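Local coordinates for putative cyclohexadienyl dehydrogenase and ADH prephenate dehydrogenase (Rhizobium meliloti, PDB 4WJI), which probably catalyses the oxidative decarboxylation of prephenate to 3-(4-hydroxyphenyl)pyruvate, using a nicotinamide dinucleotide as oxidant, in tyrosine biosynthesis, at residues G91-D96 / D115-P120; A61-D66 / A85-P90. One frame throughout, in Å; residues are numbered along the deposited sequence.

Contact 1 (G91-D96 / D115-P120); sequences GAIVTD and DVHFVP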
loop_
_atom_site.group_PDB
_atom_site.type_symbol
_atom_site.label_atom_id
_atom_site.label_comp_id
_atom_site.label_asym_id
_atom_site.label_seq_id
_atom_site.Cartn_x
_atom_site.Cartn_y
_atom_site.Cartn_z
ATOM N N GLY A 91 -18.890 -23.284 31.439
ATOM C CA GLY A 91 -19.110 -21.833 31.328
ATOM C C GLY A 91 -17.901 -21.043 30.813
ATOM O O GLY A 91 -17.972 -19.825 30.713
ATOM N N ALA A 92 -16.783 -21.736 30.515
ATOM C CA ALA A 92 -15.651 -21.055 29.858
ATOM C C ALA A 92 -16.127 -20.431 28.545
ATOM O O ALA A 92 -16.986 -20.996 27.845
ATOM C CB ALA A 92 -14.496 -22.046 29.605
ATOM N N ILE A 93 -15.531 -19.292 28.200
ATOM C CA ILE A 93 -15.747 -18.674 26.891
ATOM C C ILE A 93 -14.496 -18.943 26.053
ATOM O O ILE A 93 -13.378 -18.652 26.470
ATOM C CB ILE A 93 -15.988 -17.161 26.983
ATOM C CG1 ILE A 93 -17.213 -16.848 27.836
ATOM C CG2 ILE A 93 -16.168 -16.583 25.579
ATOM C CD1 ILE A 93 -17.389 -15.392 28.183
ATOM N N VAL A 94 -14.710 -19.545 24.878
ATOM C CA VAL A 94 -13.654 -19.795 23.925
ATOM C C VAL A 94 -13.842 -18.879 22.744
ATOM O O VAL A 94 -14.931 -18.817 22.165
ATOM C CB VAL A 94 -13.629 -21.263 23.430
ATOM C CG1 VAL A 94 -12.543 -21.463 22.384
ATOM C CG2 VAL A 94 -13.368 -22.185 24.570
ATOM N N THR A 95 -12.786 -18.124 22.400
ATOM C CA THR A 95 -12.831 -17.211 21.259
ATOM C C THR A 95 -11.550 -17.385 20.446
ATOM O O THR A 95 -10.616 -18.074 20.824
ATOM C CB THR A 95 -13.030 -15.725 21.705
ATOM O OG1 THR A 95 -13.326 -14.916 20.567
ATOM C CG2 THR A 95 -11.813 -15.186 22.403
ATOM N N ASP A 96 -11.567 -16.819 19.282
ATOM C CA ASP A 96 -10.430 -16.832 18.421
ATOM C C ASP A 96 -10.302 -15.493 17.753
ATOM O O ASP A 96 -11.079 -14.517 17.964
ATOM C CB ASP A 96 -10.573 -17.945 17.377
ATOM C CG ASP A 96 -11.422 -17.504 16.192
ATOM O OD1 ASP A 96 -12.556 -17.075 16.463
ATOM O OD2 ASP A 96 -10.968 -17.547 14.984
ATOM N N ASP A 115 -21.273 -27.299 27.285
ATOM C CA ASP A 115 -21.208 -26.406 28.451
ATOM C C ASP A 115 -20.265 -25.229 28.326
ATOM O O ASP A 115 -20.112 -24.458 29.280
ATOM C CB ASP A 115 -20.923 -27.168 29.759
ATOM C CG ASP A 115 -19.547 -27.905 29.777
ATOM O OD1 ASP A 115 -18.945 -28.100 28.716
ATOM O OD2 ASP A 115 -19.061 -28.307 30.866
ATOM N N VAL A 116 -19.608 -25.083 27.183
ATOM C CA VAL A 116 -18.766 -23.896 26.987
ATOM C C VAL A 116 -19.374 -22.995 25.939
ATOM O O VAL A 116 -20.203 -23.435 25.134
ATOM C CB VAL A 116 -17.331 -24.229 26.626
ATOM C CG1 VAL A 116 -16.701 -25.166 27.642
ATOM C CG2 VAL A 116 -17.153 -24.729 25.238
ATOM N N HIS A 117 -19.008 -21.718 25.993
ATOM C CA HIS A 117 -19.535 -20.725 25.059
ATOM C C HIS A 117 -18.503 -20.369 23.986
ATOM O O HIS A 117 -17.442 -19.820 24.269
ATOM C CB HIS A 117 -19.908 -19.434 25.792
ATOM C CG HIS A 117 -20.743 -19.650 27.007
ATOM N ND1 HIS A 117 -21.990 -20.218 26.940
ATOM C CD2 HIS A 117 -20.496 -19.413 28.318
ATOM C CE1 HIS A 117 -22.493 -20.298 28.163
ATOM N NE2 HIS A 117 -21.609 -19.810 29.019
ATOM N N PHE A 118 -18.839 -20.598 22.743
ATOM C CA PHE A 118 -17.910 -20.381 21.617
ATOM C C PHE A 118 -18.320 -19.105 20.909
ATOM O O PHE A 118 -19.394 -19.081 20.264
ATOM C CB PHE A 118 -18.010 -21.601 20.671
ATOM C CG PHE A 118 -17.115 -21.552 19.481
ATOM C CD1 PHE A 118 -15.836 -20.991 19.542
ATOM C CD2 PHE A 118 -17.523 -22.117 18.296
ATOM C CE1 PHE A 118 -14.992 -20.970 18.424
ATOM C CE2 PHE A 118 -16.686 -22.133 17.188
ATOM C CZ PHE A 118 -15.419 -21.540 17.248
ATOM N N VAL A 119 -17.484 -18.071 20.998
ATOM C CA VAL A 119 -17.782 -16.759 20.407
ATOM C C VAL A 119 -16.629 -16.348 19.521
ATOM O O VAL A 119 -15.664 -15.782 20.003
ATOM C CB VAL A 119 -18.001 -15.659 21.468
ATOM C CG1 VAL A 119 -18.507 -14.393 20.771
ATOM C CG2 VAL A 119 -18.985 -16.142 22.538
ATOM N N PRO A 120 -16.687 -16.695 18.249
ATOM C CA PRO A 120 -15.591 -16.409 17.325
ATOM C C PRO A 120 -15.409 -14.911 17.102
ATOM O O PRO A 120 -16.359 -14.200 17.089
ATOM C CB PRO A 120 -16.032 -17.096 16.028
ATOM C CG PRO A 120 -17.053 -18.092 16.429
ATOM C CD PRO A 120 -17.766 -17.452 17.592
#
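Parallel bridges of Ile93 with His117 and of Val94 with Phe118 identify this contact as the join between neighbouring strands 93-96 and 117-123 of the nucleotide-binding sheet. The bonds alternate in direction: His117 N donates to Ala92 O at 2.8 Å and a nearly straight 173°, Val94 N to His117 O, and Val119 N to Val94 O at 2.9 Å. Ahead of the strands, Gly91 N already reaches Asp115 O at 2.7 Å. At the far end the ladder changes donor: Asp96 N stands 4.3 Å from Val119 O, and Thr95 OG1, anti to its backbone N (chi1 -169°), binds that oxygen at 2.6 Å. A valine here would probably leave that carbonyl without its donor from the adjoining strand. The two strands and helix 102-108 form a beta-alpha-beta crossover of the Rossmann-type domain, and Met108 of that helix touches both Val94 and Phe118. On the other face, Ala157 of helix 155-167 meets Ile93 and His117; there Ile93 CG2 lies beside Val119 CG2 at 4.2 Å, and Ile93 CG1 approaches the imidazole edge of His117. Asp96 OD1 packs 3.2 Å from Pro120 CA while accepting Gly121 N; its OD2 takes Gly98 N and a salt bridge from Lys101, and the side chain lies about 6 Å from the bound NADP.

Contact 2 (A61-D66 / A85-P90); sequences AVEGAD and AAHLKP. With MG (magnesium ion), chain D.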
loop_
_atom_site.group_PDB
_atom_site.type_symbol
_atom_site.label_atom_id
_atom_site.label_comp_id
_atom_site.label_asym_id
_atom_site.label_seq_id
_atom_site.Cartn_x
_atom_site.Cartn_y
_atom_site.Cartn_z
ATOM N N ALA A 61 -3.141 -25.363 29.964
ATOM C CA ALA A 61 -3.328 -23.907 29.995
ATOM C C ALA A 61 -4.760 -23.476 30.260
ATOM O O ALA A 61 -5.003 -22.400 30.862
ATOM C CB ALA A 61 -2.852 -23.278 28.696
ATOM N N VAL A 62 -5.693 -24.255 29.728
ATOM C CA VAL A 62 -7.090 -23.889 29.838
ATOM C C VAL A 62 -7.746 -24.316 31.144
ATOM O O VAL A 62 -8.881 -23.947 31.393
ATOM C CB VAL A 62 -7.943 -24.350 28.646
ATOM C CG1 VAL A 62 -7.330 -23.855 27.360
ATOM C CG2 VAL A 62 -8.086 -25.871 28.596
ATOM N N GLU A 63 -7.056 -25.081 31.977
ATOM C CA GLU A 63 -7.681 -25.589 33.206
ATOM C C GLU A 63 -8.104 -24.419 34.113
ATOM O O GLU A 63 -7.294 -23.579 34.463
ATOM C CB GLU A 63 -6.760 -26.613 33.848
ATOM C CG GLU A 63 -6.703 -27.882 32.972
ATOM C CD GLU A 63 -5.823 -29.019 33.468
ATOM O OE1 GLU A 63 -5.119 -28.877 34.511
ATOM O OE2 GLU A 63 -5.836 -30.075 32.784
ATOM N N GLY A 64 -9.405 -24.279 34.350
ATOM C CA GLY A 64 -9.925 -23.167 35.158
ATOM C C GLY A 64 -10.007 -21.809 34.521
ATOM O O GLY A 64 -10.329 -20.825 35.169
ATOM N N ALA A 65 -9.726 -21.724 33.222
ATOM C CA ALA A 65 -9.746 -20.438 32.523
ATOM C C ALA A 65 -11.163 -19.976 32.185
ATOM O O ALA A 65 -11.987 -20.752 31.707
ATOM C CB ALA A 65 -8.897 -20.490 31.265
ATOM N N ASP A 66 -11.430 -18.716 32.450
ATOM C CA ASP A 66 -12.725 -18.106 32.174
ATOM C C ASP A 66 -12.838 -17.682 30.721
ATOM O O ASP A 66 -13.933 -17.759 30.134
ATOM C CB ASP A 66 -12.926 -16.874 33.076
ATOM C CG ASP A 66 -12.820 -17.226 34.540
ATOM O OD1 ASP A 66 -13.752 -17.914 35.073
ATOM O OD2 ASP A 66 -11.737 -16.921 35.124
ATOM N N ALA A 85 -10.551 -29.498 24.503
ATOM C CA ALA A 85 -11.971 -29.701 24.742
ATOM C C ALA A 85 -12.290 -30.286 26.118
ATOM O O ALA A 85 -13.196 -29.805 26.802
ATOM C CB ALA A 85 -12.550 -30.602 23.658
ATOM N N ALA A 86 -11.574 -31.356 26.468
ATOM C CA ALA A 86 -11.840 -32.106 27.693
ATOM C C ALA A 86 -11.421 -31.390 28.980
ATOM O O ALA A 86 -11.763 -31.837 30.076
ATOM C CB ALA A 86 -11.167 -33.472 27.637
ATOM N N HIS A 87 -10.674 -30.309 28.819
ATOM C CA HIS A 87 -10.055 -29.593 29.906
ATOM C C HIS A 87 -10.669 -28.248 30.217
ATOM O O HIS A 87 -10.324 -27.616 31.231
ATOM C CB HIS A 87 -8.599 -29.385 29.547
ATOM C CG HIS A 87 -7.858 -30.664 29.375
ATOM N ND1 HIS A 87 -7.132 -31.230 30.393
ATOM C CD2 HIS A 87 -7.761 -31.506 28.319
ATOM C CE1 HIS A 87 -6.610 -32.371 29.973
ATOM N NE2 HIS A 87 -6.980 -32.564 28.717
ATOM N N LEU A 88 -11.624 -27.837 29.411
ATOM C CA LEU A 88 -12.338 -26.586 29.645
ATOM C C LEU A 88 -13.328 -26.697 30.797
ATOM O O LEU A 88 -14.052 -27.691 30.891
ATOM C CB LEU A 88 -13.091 -26.198 28.383
ATOM C CG LEU A 88 -12.246 -25.840 27.162
ATOM C CD1 LEU A 88 -13.048 -25.916 25.861
ATOM C CD2 LEU A 88 -11.610 -24.460 27.325
ATOM N N LYS A 89 -13.408 -25.664 31.628
ATOM C CA LYS A 89 -14.389 -25.729 32.709
ATOM C C LYS A 89 -15.777 -25.326 32.180
ATOM O O LYS A 89 -15.886 -24.622 31.189
ATOM C CB LYS A 89 -14.025 -24.864 33.900
ATOM C CG LYS A 89 -14.100 -23.403 33.648
ATOM C CD LYS A 89 -14.036 -22.613 34.945
ATOM C CE LYS A 89 -14.018 -21.131 34.691
ATOM N NZ LYS A 89 -13.826 -20.331 35.953
ATOM N N PRO A 90 -16.843 -25.792 32.859
ATOM C CA PRO A 90 -18.170 -25.332 32.500
ATOM C C PRO A 90 -18.269 -23.828 32.499
ATOM O O PRO A 90 -17.777 -23.173 33.446
ATOM C CB PRO A 90 -19.078 -25.959 33.574
ATOM C CG PRO A 90 -18.302 -27.088 34.127
ATOM C CD PRO A 90 -16.856 -26.694 34.022
HETATM MG MG MG D . -6.087 -34.400 27.366
HETATM O O HOH W 1 -11.595 -23.421 30.878
HETATM O O HOH W 2 -11.082 -26.569 33.728
HETATM O O HOH W 3 -4.015 -33.705 27.608
HETATM O O HOH W 4 -6.508 -35.465 28.919
HETATM O O HOH W 5 -8.177 -34.798 26.185
HETATM O O HOH W 6 -5.554 -35.808 26.058
HETATM O O HOH W 7 -6.076 -33.103 25.414
#
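Lys89 N from one segment and the carbonyls Val62 O and Ala65 O from the other grip one water: it donates to Val62 O and Ala65 O, each at 2.8 Å, and accepts from Lys89 N. Val62 and Ala65 are the first and last residues of a type II beta turn, closed by Ala65 N on Val62 O at 3.0 Å. A second water accepts from Gly64 N and donates to His87 O. Beyond CG the Lys89 chain is extended, and NZ meets Asp66 OD1 at 2.6 Å in a salt bridge, coming 41° out of the carboxylate plane; Asp66 OD2 is held by Thr6 N. Val62 CB packs 3.9 Å from Leu88 CD2, and Val62 CG2 touches His87 CB at 3.7 Å. Farther out, His87 ND1 donates to the anti lone pair of Glu63 OE2 at 3.0 Å, with carboxylate and ring planes only 16° apart. This bond fixes the ring's rotation, and the negative charge would probably make NE2 a stronger electron donor. NE2 binds a magnesium ion whose other five ligands are waters, so that Glu63, His87 and the ion form the carboxylate-histidine-metal triad known from many metalloprotein sites.

From the N terminus, contact 2 comes first: residues 61-66 follow helix 58-61, the chain then runs through strand 67-70 and helix 77-84, and 85-90 returns to close that loop. Contact 1 opens at once with 91-96 and closes at 115-120, after helix 102-108. The two loops are therefore in series, neither nested nor crossed, and their centres lie 10 Å apart. They meet where Ile93 N probably bonds to Asp66 O at 2.9 Å and where Ala92 CB packs against Ala65 O. Contact 2 thus joins the approaches to strands 67-70 and 93-96, while contact 1 adds strand 117-123, giving three consecutive parallel strands of one sheet.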